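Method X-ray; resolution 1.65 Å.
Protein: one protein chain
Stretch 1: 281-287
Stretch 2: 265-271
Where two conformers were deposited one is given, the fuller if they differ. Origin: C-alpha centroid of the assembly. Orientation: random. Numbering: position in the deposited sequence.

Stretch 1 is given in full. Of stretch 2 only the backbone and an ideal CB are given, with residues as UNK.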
ATOM      1  N   LEU A 281      12.404   5.482   6.863  1.00 15.94           N
ATOM      2  CA  LEU A 281      13.790   5.411   7.307  1.00 18.20           C
ATOM      3  C   LEU A 281      13.988   4.362   8.393  1.00 19.22           C
ATOM      4  O   LEU A 281      13.158   4.212   9.293  1.00 21.53           O
ATOM      5  CB  LEU A 281      14.272   6.759   7.855  1.00 21.02           C
ATOM      6  CG  LEU A 281      15.019   7.604   6.829  1.00 30.00           C
ATOM      7  CD1 LEU A 281      14.023   8.395   6.006  1.00 31.18           C
ATOM      8  CD2 LEU A 281      16.053   8.503   7.482  1.00 39.44           C
ATOM      9  N   ILE A 282      15.089   3.631   8.306  0.50 18.95           N
ATOM     10  CA  ILE A 282      15.503   2.768   9.402  0.50 18.67           C
ATOM     11  C   ILE A 282      16.759   3.349  10.014  0.50 17.85           C
ATOM     12  O   ILE A 282      17.784   3.492   9.348  0.50 21.41           O
ATOM     13  CB  ILE A 282      15.771   1.341   8.937  0.50 18.12           C
ATOM     14  CG1 ILE A 282      14.464   0.709   8.466  0.50 20.02           C
ATOM     15  CG2 ILE A 282      16.379   0.520  10.066  0.50 19.93           C
ATOM     16  CD1 ILE A 282      14.661  -0.403   7.508  0.50 22.74           C
ATOM     17  N   VAL A 283      16.668   3.696  11.290  1.00 16.82           N
ATOM     18  CA  VAL A 283      17.760   4.377  11.974  1.00 17.29           C
ATOM     19  C   VAL A 283      18.304   3.504  13.091  1.00 23.22           C
ATOM     20  O   VAL A 283      17.559   3.089  13.974  1.00 20.60           O
ATOM     21  CB  VAL A 283      17.286   5.702  12.559  1.00 15.65           C
ATOM     22  CG1 VAL A 283      18.424   6.410  13.257  1.00 18.64           C
ATOM     23  CG2 VAL A 283      16.715   6.595  11.444  1.00 20.27           C
ATOM     24  N   GLU A 284      19.604   3.225  13.033  1.00 19.57           N
ATOM     25  CA  GLU A 284      20.267   2.373  14.016  1.00 19.74           C
ATOM     26  C   GLU A 284      21.232   3.209  14.839  1.00 23.26           C
ATOM     27  O   GLU A 284      21.981   4.018  14.295  1.00 23.71           O
ATOM     28  CB  GLU A 284      21.026   1.242  13.314  1.00 19.30           C
ATOM     29  CG  GLU A 284      21.723   0.251  14.254  1.00 21.68           C
ATOM     30  CD  GLU A 284      22.793  -0.560  13.551  1.00 28.02           C
ATOM     31  OE1 GLU A 284      23.348  -0.072  12.543  1.00 29.02           O
ATOM     32  OE2 GLU A 284      23.095  -1.681  14.016  1.00 28.21           O
ATOM     33  N   PHE A 285      21.209   3.004  16.153  1.00 19.50           N
ATOM     34  CA  PHE A 285      22.088   3.719  17.071  1.00 21.83           C
ATOM     35  C   PHE A 285      23.298   2.876  17.455  1.00 24.46           C
ATOM     36  O   PHE A 285      23.271   1.648  17.365  1.00 24.97           O
ATOM     37  CB  PHE A 285      21.304   4.129  18.319  1.00 21.12           C
ATOM     38  CG  PHE A 285      20.057   4.904  18.002  1.00 19.40           C
ATOM     39  CD1 PHE A 285      20.136   6.230  17.599  1.00 21.23           C
ATOM     40  CD2 PHE A 285      18.813   4.299  18.070  1.00 22.38           C
ATOM     41  CE1 PHE A 285      18.977   6.950  17.269  1.00 20.45           C
ATOM     42  CE2 PHE A 285      17.660   5.007  17.752  1.00 22.49           C
ATOM     43  CZ  PHE A 285      17.743   6.333  17.354  1.00 20.88           C
ATOM     44  N   HIS A 286      24.365   3.541  17.889  1.00 23.14           N
ATOM     45  CA  HIS A 286      25.573   2.845  18.340  1.00 22.85           C
ATOM     46  C   HIS A 286      25.309   2.055  19.613  1.00 26.28           C
ATOM     47  O   HIS A 286      25.858   0.970  19.818  1.00 26.42           O
ATOM     48  CB  HIS A 286      26.698   3.843  18.605  1.00 25.96           C
ATOM     49  CG  HIS A 286      27.326   4.400  17.367  1.00 28.16           C
ATOM     50  ND1 HIS A 286      28.184   3.667  16.574  1.00 29.87           N
ATOM     51  CD2 HIS A 286      27.245   5.628  16.798  1.00 27.60           C
ATOM     52  CE1 HIS A 286      28.593   4.415  15.563  1.00 31.44           C
ATOM     53  NE2 HIS A 286      28.040   5.610  15.678  1.00 29.59           N
ATOM     54  N   GLN A 287      24.483   2.629  20.480  1.00 21.99           N
ATOM     55  CA  GLN A 287      24.152   2.016  21.753  1.00 24.22           C
ATOM     56  C   GLN A 287      22.703   1.551  21.714  1.00 20.60           C
ATOM     57  O   GLN A 287      21.899   2.089  20.941  1.00 19.93           O
ATOM     58  CB  GLN A 287      24.357   3.023  22.891  1.00 25.71           C
ATOM     59  CG  GLN A 287      25.738   3.643  22.920  1.00 30.88           C
ATOM     60  CD  GLN A 287      26.798   2.658  23.342  1.00 42.59           C
ATOM     61  OE1 GLN A 287      26.538   1.754  24.138  1.00 49.03           O
ATOM     62  NE2 GLN A 287      28.003   2.817  22.805  1.00 46.68           N
ATOM     63  N   UNK A 265      23.762  13.367  13.526  1.00 26.56           N
ATOM     64  CA  UNK A 265      23.501  12.811  14.848  1.00 26.31           C
ATOM     65  C   UNK A 265      24.570  11.777  15.174  1.00 25.94           C
ATOM     66  O   UNK A 265      24.480  10.634  14.735  1.00 27.83           O
ATOM     67  CB  UNK A 265      22.104  12.190  14.918  1.00 26.31           C
ATOM     68  N   UNK A 266      25.600  12.180  15.937  1.00 27.73           N
ATOM     69  CA  UNK A 266      26.745  11.305  16.234  1.00 26.32           C
ATOM     70  C   UNK A 266      26.345   9.962  16.837  1.00 24.94           C
ATOM     71  O   UNK A 266      27.028   8.965  16.615  1.00 28.28           O
ATOM     72  CB  UNK A 266      27.702  12.017  17.192  1.00 26.32           C
ATOM     73  N   UNK A 267      25.244   9.940  17.583  1.00 25.00           N
ATOM     74  CA  UNK A 267      24.795   8.716  18.245  1.00 24.88           C
ATOM     75  C   UNK A 267      24.175   7.709  17.268  1.00 25.75           C
ATOM     76  O   UNK A 267      23.896   6.569  17.643  1.00 25.46           O
ATOM     77  CB  UNK A 267      23.781   9.063  19.337  1.00 24.88           C
ATOM     78  N   UNK A 268      23.965   8.123  16.020  1.00 24.30           N
ATOM     79  CA  UNK A 268      23.451   7.218  14.984  1.00 21.41           C
ATOM     80  C   UNK A 268      24.578   6.457  14.280  1.00 25.46           C
ATOM     81  O   UNK A 268      25.537   7.054  13.781  1.00 28.09           O
ATOM     82  CB  UNK A 268      22.638   8.006  13.955  1.00 21.41           C
ATOM     83  N   UNK A 269      24.453   5.133  14.258  1.00 23.67           N
ATOM     84  CA  UNK A 269      25.439   4.254  13.640  1.00 25.00           C
ATOM     85  C   UNK A 269      25.177   4.071  12.136  1.00 26.31           C
ATOM     86  O   UNK A 269      26.101   4.053  11.326  1.00 28.51           O
ATOM     87  CB  UNK A 269      25.436   2.894  14.342  1.00 25.00           C
ATOM     88  N   UNK A 270      23.915   3.925  11.759  1.00 23.41           N
ATOM     89  CA  UNK A 270      23.594   3.755  10.344  1.00 24.25           C
ATOM     90  C   UNK A 270      22.183   4.213  10.068  1.00 21.96           C
ATOM     91  O   UNK A 270      21.348   4.250  10.969  1.00 25.06           O
ATOM     92  CB  UNK A 270      23.770   2.297   9.914  1.00 24.25           C
ATOM     93  N   UNK A 271      21.922   4.582   8.819  1.00 19.38           N
ATOM     94  CA  UNK A 271      20.579   4.952   8.408  1.00 21.41           C
ATOM     95  C   UNK A 271      20.374   4.529   6.968  1.00 20.92           C
ATOM     96  O   UNK A 271      21.280   4.656   6.149  1.00 24.68           O
ATOM     97  CB  UNK A 271      20.341   6.454   8.576  1.00 21.41           C
TER

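Stretch 2 enters through a turn and then runs antiparallel to strand 281-285, so what each position can hold depends on where its CB leaves this ladder.

Position 265 opens the turn, and nothing of stretch 1 lies within 5.5 Å of its ideal CB. Its carbonyl O accepts from N of position 268, 2.9 Å away, closing a type I turn. Stretch 1 sets no preference here; the residue is Val265.

At 266 the CB points away from stretch 1. A phi of -54° and psi of -31° at the first corner of the turn suit proline, whose ring fixes phi near this value, though many residues could adopt it. Pro266 is found, and its O comes within 3.3 Å of His286 CD2, at the edge of the imidazole.

The CB of 267 points sideways, 4.9 Å from Phe285 CD1, with open space beyond, so a polar or long side chain would do well. Here the backbone does the work: O of the deposited Glu267 accepts from His286 N at 3.1 Å, and also from water 1, which in turn accepts from Gln287 N. The Glu267 carboxylate leads away from stretch 1.

Position 268 pairs with Phe285 without mutual hydrogen bonds. Its CB points away overall, yet lies 4.6 Å from Val283 CG1 and 4.8 Å from Phe285 CD1. That apolar surface would suit valine, isoleucine or leucine, and the extended backbone favours beta-branching. Val268 places CG2 3.8 Å from Val283 CG1 and 3.9 Å from Phe285 CE1.

At 269 the register shifts by one, a beta bulge, and psi falls to -41°. The CB points toward stretch 1, 3.6 Å from His286 ND1, with the Glu284 carboxylate nearby. An aliphatic stem ending in a positive charge would answer both, so lysine or arginine is a natural candidate, and a shorter aliphatic chain could still cover the ring. Lys269 lays its CB over the imidazole face, 3.7 Å from the His286 ring centroid, a CH-pi contact. Its all-t chain carries NZ to 4.5 Å from Glu284 OE2, beyond a salt bridge, and water 2 links NZ to His286 O. In the bulge, Glu284 O accepts from both Lys269 N (2.7 Å) and N of position 270 (3.2 Å).

Position 270 pairs with Glu284, and both side chains lie on the same face of the sheet. The ideal CB sits only 3.6 Å from Glu284 OE1, so a short donor such as serine or threonine fits well. Ser270, with chi1 p, donates from OG to Glu284 OE1 at 2.7 Å, while water 3 donates to both OG and Ile282 O. Ser270 O receives Glu284 N at 2.9 Å, completing the backbone pair.

Position 271 pairs with Val283 on the other face, its CB 4.6 Å from Val283 CG2 and 4.9 Å from Leu281 CD2. A small or apolar residue suits this aliphatic neighbourhood. Ala271 offers its methyl there, and its CA approaches Ile282 O at 3.3 Å in a CA-H...O contact.

Stretch 2, residues 265-271: VPEVKSA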
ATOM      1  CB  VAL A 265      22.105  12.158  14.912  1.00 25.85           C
ATOM      2  CG1 VAL A 265      21.829  11.621  16.301  1.00 26.33           C
ATOM      3  CG2 VAL A 265      21.026  13.167  14.511  1.00 25.96           C
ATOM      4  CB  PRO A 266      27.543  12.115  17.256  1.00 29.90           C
ATOM      5  CG  PRO A 266      27.195  13.535  16.963  1.00 30.31           C
ATOM      6  CD  PRO A 266      25.751  13.512  16.551  1.00 30.17           C
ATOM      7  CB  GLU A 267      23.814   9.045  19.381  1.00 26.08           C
ATOM      8  CG  GLU A 267      24.402   9.853  20.528  1.00 26.22           C
ATOM      9  CD  GLU A 267      24.381  11.358  20.287  1.00 28.65           C
ATOM     10  OE1 GLU A 267      23.925  11.809  19.208  1.00 27.08           O
ATOM     11  OE2 GLU A 267      24.822  12.098  21.188  1.00 28.68           O
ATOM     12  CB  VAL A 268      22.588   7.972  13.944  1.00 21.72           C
ATOM     13  CG1 VAL A 268      22.286   7.088  12.731  1.00 20.22           C
ATOM     14  CG2 VAL A 268      21.304   8.443  14.586  1.00 20.44           C
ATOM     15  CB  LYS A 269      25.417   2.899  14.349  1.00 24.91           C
ATOM     16  CG  LYS A 269      26.368   1.841  13.791  1.00 28.71           C
ATOM     17  CD  LYS A 269      26.328   0.581  14.657  1.00 33.67           C
ATOM     18  CE  LYS A 269      27.341  -0.458  14.190  1.00 34.50           C
ATOM     19  NZ  LYS A 269      27.492  -1.574  15.171  1.00 38.42           N
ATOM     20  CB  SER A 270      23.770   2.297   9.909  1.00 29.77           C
ATOM     21  OG  SER A 270      22.760   1.471  10.461  1.00 28.80           O
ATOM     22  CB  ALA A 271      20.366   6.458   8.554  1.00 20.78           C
TER
HETATM   23  O   HOH W   1      23.913   5.528  20.310  1.00 24.43           O
HETATM   24  O   HOH W   2      27.626  -0.477  18.226  1.00 31.10           O
HETATM   25  O   HOH W   3      19.961   1.390   9.409  1.00 35.85           O
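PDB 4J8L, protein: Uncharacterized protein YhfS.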